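Local coordinates for methyltransferase (Geobacter sulfurreducens PCA, PDB 3C3P), which probably transfers a methyl group from S-adenosyl-L-methionine to an oxygen of its substrate, at residues S8-G11 against A12-G16; R148-A151 against K152-L156. All coordinates share one frame; numbering follows the deposited sequence. Where two conformers were deposited one is given.

Contact 1: S8-G11 against A12-G16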
ATOM      1  N   SER A   8     -19.517   2.716  -7.987  1.00 35.27           N
ATOM      2  CA  SER A   8     -19.450   3.882  -8.875  0.50 34.49           C
ATOM      3  C   SER A   8     -19.472   5.215  -8.137  1.00 34.42           C
ATOM      4  O   SER A   8     -18.794   6.162  -8.516  1.00 35.04           O
ATOM      5  CB  SER A   8     -20.616   3.841  -9.880  0.50 34.07           C
ATOM      6  OG  SER A   8     -21.854   3.658  -9.211  0.50 32.89           O
ATOM      7  N   ARG A   9     -20.258   5.259  -7.079  1.00 35.03           N
ATOM      8  CA  ARG A   9     -20.432   6.476  -6.275  1.00 35.87           C
ATOM      9  C   ARG A   9     -19.153   6.776  -5.500  1.00 35.56           C
ATOM     10  O   ARG A   9     -18.725   7.920  -5.347  1.00 34.19           O
ATOM     11  CB  ARG A   9     -21.635   6.302  -5.354  1.00 37.55           C
ATOM     12  CG  ARG A   9     -22.925   6.004  -6.145  1.00 39.77           C
ATOM     13  CD  ARG A   9     -24.133   5.736  -5.272  1.00 41.88           C
ATOM     14  NE  ARG A   9     -24.068   4.494  -4.493  1.00 44.06           N
ATOM     15  CZ  ARG A   9     -24.488   3.308  -4.934  1.00 45.78           C
ATOM     16  NH1 ARG A   9     -24.955   3.175  -6.168  1.00 47.31           N
ATOM     17  NH2 ARG A   9     -24.419   2.238  -4.154  1.00 46.66           N
ATOM     18  N   ILE A  10     -18.535   5.707  -5.043  1.00 35.19           N
ATOM     19  CA  ILE A  10     -17.280   5.804  -4.281  1.00 34.45           C
ATOM     20  C   ILE A  10     -16.176   6.163  -5.256  1.00 33.21           C
ATOM     21  O   ILE A  10     -15.320   7.003  -4.981  1.00 33.08           O
ATOM     22  CB  ILE A  10     -16.986   4.513  -3.522  1.00 35.67           C
ATOM     23  CG1 ILE A  10     -18.048   4.304  -2.439  1.00 37.94           C
ATOM     24  CG2 ILE A  10     -15.613   4.575  -2.870  1.00 36.54           C
ATOM     25  CD1 ILE A  10     -17.973   5.303  -1.268  1.00 38.67           C
ATOM     26  N   GLY A  11     -16.237   5.557  -6.432  1.00 33.05           N
ATOM     27  CA  GLY A  11     -15.255   5.820  -7.482  1.00 32.67           C
ATOM     28  C   GLY A  11     -15.247   7.276  -7.875  1.00 33.73           C
ATOM     29  O   GLY A  11     -14.194   7.898  -8.010  1.00 34.55           O
ATOM     30  N   ALA A  12     -16.444   7.820  -8.059  1.00 33.86           N
ATOM     31  CA  ALA A  12     -16.600   9.222  -8.444  1.00 33.57           C
ATOM     32  C   ALA A  12     -16.032  10.164  -7.380  1.00 32.94           C
ATOM     33  O   ALA A  12     -15.387  11.169  -7.669  1.00 33.32           O
ATOM     34  CB  ALA A  12     -18.066   9.537  -8.710  1.00 33.71           C
ATOM     35  N   TYR A  13     -16.268   9.796  -6.135  1.00 32.50           N
ATOM     36  CA  TYR A  13     -15.800  10.583  -4.982  1.00 31.54           C
ATOM     37  C   TYR A  13     -14.282  10.603  -4.895  1.00 31.21           C
ATOM     38  O   TYR A  13     -13.675  11.658  -4.738  1.00 29.86           O
ATOM     39  CB  TYR A  13     -16.422  10.072  -3.681  1.00 31.68           C
ATOM     40  CG  TYR A  13     -15.763  10.615  -2.441  1.00 31.59           C
ATOM     41  CD1 TYR A  13     -16.117  11.850  -1.947  1.00 31.83           C
ATOM     42  CD2 TYR A  13     -14.796   9.875  -1.764  1.00 32.12           C
ATOM     43  CE1 TYR A  13     -15.527  12.357  -0.836  1.00 31.53           C
ATOM     44  CE2 TYR A  13     -14.190  10.376  -0.621  1.00 31.60           C
ATOM     45  CZ  TYR A  13     -14.571  11.633  -0.172  1.00 30.95           C
ATOM     46  OH  TYR A  13     -14.017  12.180   0.948  1.00 29.43           O
ATOM     47  N   LEU A  14     -13.676   9.430  -5.035  1.00 30.86           N
ATOM     48  CA  LEU A  14     -12.214   9.311  -4.968  1.00 32.36           C
ATOM     49  C   LEU A  14     -11.575  10.070  -6.121  1.00 32.95           C
ATOM     50  O   LEU A  14     -10.569  10.750  -5.968  1.00 32.96           O
ATOM     51  CB  LEU A  14     -11.772   7.836  -4.960  1.00 32.27           C
ATOM     52  CG  LEU A  14     -12.186   7.026  -3.726  1.00 33.25           C
ATOM     53  CD1 LEU A  14     -11.836   5.538  -3.860  1.00 33.73           C
ATOM     54  CD2 LEU A  14     -11.537   7.625  -2.488  1.00 32.60           C
ATOM     55  N   ASP A  15     -12.227  10.022  -7.266  1.00 34.13           N
ATOM     56  CA  ASP A  15     -11.698  10.706  -8.438  1.00 35.50           C
ATOM     57  C   ASP A  15     -11.779  12.230  -8.218  1.00 34.88           C
ATOM     58  O   ASP A  15     -10.878  12.992  -8.605  1.00 33.65           O
ATOM     59  CB  ASP A  15     -12.430  10.252  -9.702  1.00 36.94           C
ATOM     60  CG  ASP A  15     -12.294   8.739  -9.967  1.00 39.13           C
ATOM     61  OD1 ASP A  15     -11.483   8.035  -9.287  1.00 41.29           O
ATOM     62  OD2 ASP A  15     -13.002   8.252 -10.888  1.00 40.09           O
ATOM     63  N   GLY A  16     -12.842  12.653  -7.541  1.00 34.66           N
ATOM     64  CA  GLY A  16     -13.068  14.076  -7.225  1.00 34.33           C
ATOM     65  C   GLY A  16     -11.995  14.645  -6.310  1.00 34.18           C
ATOM     66  O   GLY A  16     -11.814  15.865  -6.224  1.00 32.14           O
TER
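I10 and L14, one helical turn apart, form the close-packed side of this short helix. The methyl CG2 of I10 meets CD1 of L14 at 4.0 Å, the two branched side chains crossing at a slant. CG2 lies anti to the backbone N of I10, which directs it along the helix toward L14. Beneath them the amide N of L14 donates to I10 O at 2.9 Å, a fairly straight bond with an N-H...O angle of 165°, while CG of L14 rests 3.4 Å from the same oxygen. Such apolar residues suit a face that is buried in the dimer: P4 of the second subunit packs on I10, and I196 of that subunit on L14. Y13 also faces the partner, its OH hydrogen-bonded to N183 of the second subunit. The other side, with S8, A12 and D15, is more open to solvent. There A12 sets only a small methyl 3.5 Å from S8 O, and D15 turns its carboxylate to Q43. R9 forms a salt bridge with D7, though its chain also meets P4 of the second subunit. The whole is an amphipathic N-terminal alpha-helix with i to i+4 bonding, whose apolar face packs on the second subunit.

Contact 2: R148-A151 against K152-L156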
ATOM      1  N   ARG A 148      14.629 -15.741  -7.905  1.00 41.18           N
ATOM      2  CA  ARG A 148      16.099 -15.770  -7.726  1.00 41.53           C
ATOM      3  C   ARG A 148      16.751 -14.409  -7.943  1.00 39.66           C
ATOM      4  O   ARG A 148      17.888 -14.163  -7.524  1.00 37.75           O
ATOM      5  CB  ARG A 148      16.762 -16.709  -8.738  1.00 43.82           C
ATOM      6  CG  ARG A 148      16.349 -18.159  -8.666  1.00 46.36           C
ATOM      7  CD  ARG A 148      17.175 -18.982  -9.632  1.00 48.37           C
ATOM      8  NE  ARG A 148      16.954 -18.596 -11.023  1.00 50.50           N
ATOM      9  CZ  ARG A 148      16.007 -19.106 -11.813  1.00 52.20           C
ATOM     10  NH1 ARG A 148      15.170 -20.033 -11.355  1.00 52.47           N
ATOM     11  NH2 ARG A 148      15.892 -18.679 -13.070  1.00 53.28           N
ATOM     12  N   CYS A 149      15.997 -13.555  -8.617  1.00 37.70           N
ATOM     13  CA  CYS A 149      16.433 -12.206  -9.010  1.00 36.70           C
ATOM     14  C   CYS A 149      16.010 -11.163  -8.012  1.00 34.72           C
ATOM     15  O   CYS A 149      16.432 -10.005  -8.070  1.00 32.91           O
ATOM     16  CB  CYS A 149      15.850 -11.861 -10.383  1.00 37.36           C
ATOM     17  SG  CYS A 149      16.343 -13.030 -11.699  1.00 39.01           S
ATOM     18  N   LEU A 150      15.210 -11.605  -7.060  1.00 33.15           N
ATOM     19  CA  LEU A 150      14.668 -10.692  -6.043  1.00 32.97           C
ATOM     20  C   LEU A 150      15.604 -10.427  -4.872  1.00 32.21           C
ATOM     21  O   LEU A 150      16.339 -11.294  -4.422  1.00 31.67           O
ATOM     22  CB  LEU A 150      13.315 -11.189  -5.498  1.00 32.81           C
ATOM     23  CG  LEU A 150      12.136 -11.337  -6.462  1.00 33.42           C
ATOM     24  CD1 LEU A 150      10.923 -11.811  -5.681  1.00 33.55           C
ATOM     25  CD2 LEU A 150      11.854 -10.023  -7.182  1.00 32.88           C
ATOM     26  N   ALA A 151      15.577  -9.189  -4.407  1.00 30.45           N
ATOM     27  CA  ALA A 151      16.353  -8.806  -3.238  1.00 29.64           C
ATOM     28  C   ALA A 151      15.591  -9.211  -2.000  1.00 29.41           C
ATOM     29  O   ALA A 151      14.396  -9.494  -2.040  1.00 28.80           O
ATOM     30  CB  ALA A 151      16.567  -7.313  -3.192  1.00 29.32           C
ATOM     31  N   LYS A 152      16.318  -9.255  -0.896  1.00 29.62           N
ATOM     32  CA  LYS A 152      15.701  -9.509   0.390  1.00 30.41           C
ATOM     33  C   LYS A 152      14.571  -8.492   0.572  1.00 29.82           C
ATOM     34  O   LYS A 152      14.769  -7.292   0.346  1.00 29.63           O
ATOM     35  CB  LYS A 152      16.695  -9.300   1.534  1.00 30.77           C
ATOM     36  CG  LYS A 152      16.054  -9.366   2.918  1.00 32.27           C
ATOM     37  CD  LYS A 152      17.051  -9.163   4.060  1.00 33.89           C
ATOM     38  CE  LYS A 152      16.312  -9.071   5.383  1.00 35.03           C
ATOM     39  NZ  LYS A 152      17.254  -8.951   6.549  1.00 36.52           N
ATOM     40  N   ASN A 153      13.408  -8.982   0.989  1.00 29.45           N
ATOM     41  CA  ASN A 153      12.240  -8.136   1.284  1.00 29.30           C
ATOM     42  C   ASN A 153      11.706  -7.343   0.086  1.00 29.50           C
ATOM     43  O   ASN A 153      11.125  -6.244   0.236  1.00 29.37           O
ATOM     44  CB  ASN A 153      12.499  -7.179   2.477  1.00 29.21           C
ATOM     45  CG  ASN A 153      12.755  -7.893   3.813  1.00 29.88           C
ATOM     46  OD1 ASN A 153      13.446  -7.333   4.675  1.00 28.28           O
ATOM     47  ND2 ASN A 153      12.232  -9.106   3.984  1.00 29.22           N
ATOM     48  N   ALA A 154      11.928  -7.896  -1.099  1.00 29.52           N
ATOM     49  CA  ALA A 154      11.369  -7.301  -2.326  1.00 29.60           C
ATOM     50  C   ALA A 154       9.853  -7.301  -2.256  1.00 29.23           C
ATOM     51  O   ALA A 154       9.232  -8.072  -1.540  1.00 30.69           O
ATOM     52  CB  ALA A 154      11.792  -8.061  -3.569  1.00 27.93           C
ATOM     53  N   LEU A 155       9.277  -6.426  -3.057  1.00 29.07           N
ATOM     54  CA  LEU A 155       7.850  -6.290  -3.179  1.00 28.60           C
ATOM     55  C   LEU A 155       7.401  -6.533  -4.601  1.00 29.23           C
ATOM     56  O   LEU A 155       7.912  -5.929  -5.548  1.00 29.24           O
ATOM     57  CB  LEU A 155       7.425  -4.858  -2.815  1.00 29.10           C
ATOM     58  CG  LEU A 155       5.941  -4.496  -2.919  1.00 30.70           C
ATOM     59  CD1 LEU A 155       5.058  -5.205  -1.891  1.00 30.75           C
ATOM     60  CD2 LEU A 155       5.789  -2.947  -2.822  1.00 31.56           C
ATOM     61  N   LEU A 156       6.432  -7.429  -4.699  1.00 29.32           N
ATOM     62  CA  LEU A 156       5.814  -7.788  -5.959  0.50 29.45           C
ATOM     63  C   LEU A 156       4.538  -6.975  -6.053  1.00 28.26           C
ATOM     64  O   LEU A 156       3.766  -6.898  -5.093  1.00 29.26           O
ATOM     65  CB  LEU A 156       5.472  -9.284  -6.003  0.50 29.93           C
ATOM     66  CG  LEU A 156       4.904  -9.838  -7.301  0.50 30.17           C
ATOM     67  CD1 LEU A 156       5.992  -9.852  -8.369  0.50 31.23           C
ATOM     68  CD2 LEU A 156       4.375 -11.231  -7.050  0.50 30.73           C
TER
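A151 and A154 are joined by the one hydrogen bond across this corner, which closes a type II beta turn over K152 and N153. The amide N of A154 donates to A151 O at 3.1 Å. The bond is bent, with an N-H...O angle of 141°, and the donor stands above the carbonyl plane by 47°, consistent with a bond that closes a four-residue turn. A151 O also accepts a weak bond from R208 NH2. N153 takes the third position of the turn with positive phi (62°), a conformation that asparagine tolerates better than most residues other than glycine.

The apolar part is small. CB of A154 points back at the first arm and lies 4.0 Å from CB of L150, with CD2 of L150 nearly as close at 4.1 Å; the same methyl approaches A151 O at 3.3 Å. Alanine suits this inner position because a single methyl fills the angle between the arms, while L150 extends its branch alongside it.

Polar side chains lie on the outer side of the bend. K152, with CG anti to the backbone N and an extended chain beyond, reaches away at the exposed corner, as fits a long charged residue. N153 is buried, and its ND2 is hydrogen-bonded to R208 O and S210 OG.

The corner joins the 3-10 residues R148-C149 that follow helix 139-146 to strand 154-159. Strand 127-133 flanks it, with backbone bonds from C149 and A151 to I127 and from L155 to D128 and L130. On the other side A154 pairs with R208 of strand 203-208. The side chain of L156 packs on L130 and M132 and on helix 181-186, while I54 of the second subunit packs on L155.

From the N terminus, the chain first forms contact 1 within helix 8-16, and only much later contact 2, a tight reversal. They lie in series, neither nested nor crossing: contact 1 closes no loop, joining successive turns of one helix, whereas contact 2 closes a four-residue beta turn. Their centres are 34 Å apart, on opposite sides of the chain's centre, with nearest atoms about 20 Å apart. Contact 1 belongs to the N-terminal helix, which stands off from the body; contact 2 leads into strand 154-159, next to the central strand 127-133 of a sheet whose order 3-2-1-4-5-7-6 is that of the Rossmann-like methyltransferases. Both reach the second subunit, contact 1 through its apolar face, contact 2 through N153 and L155.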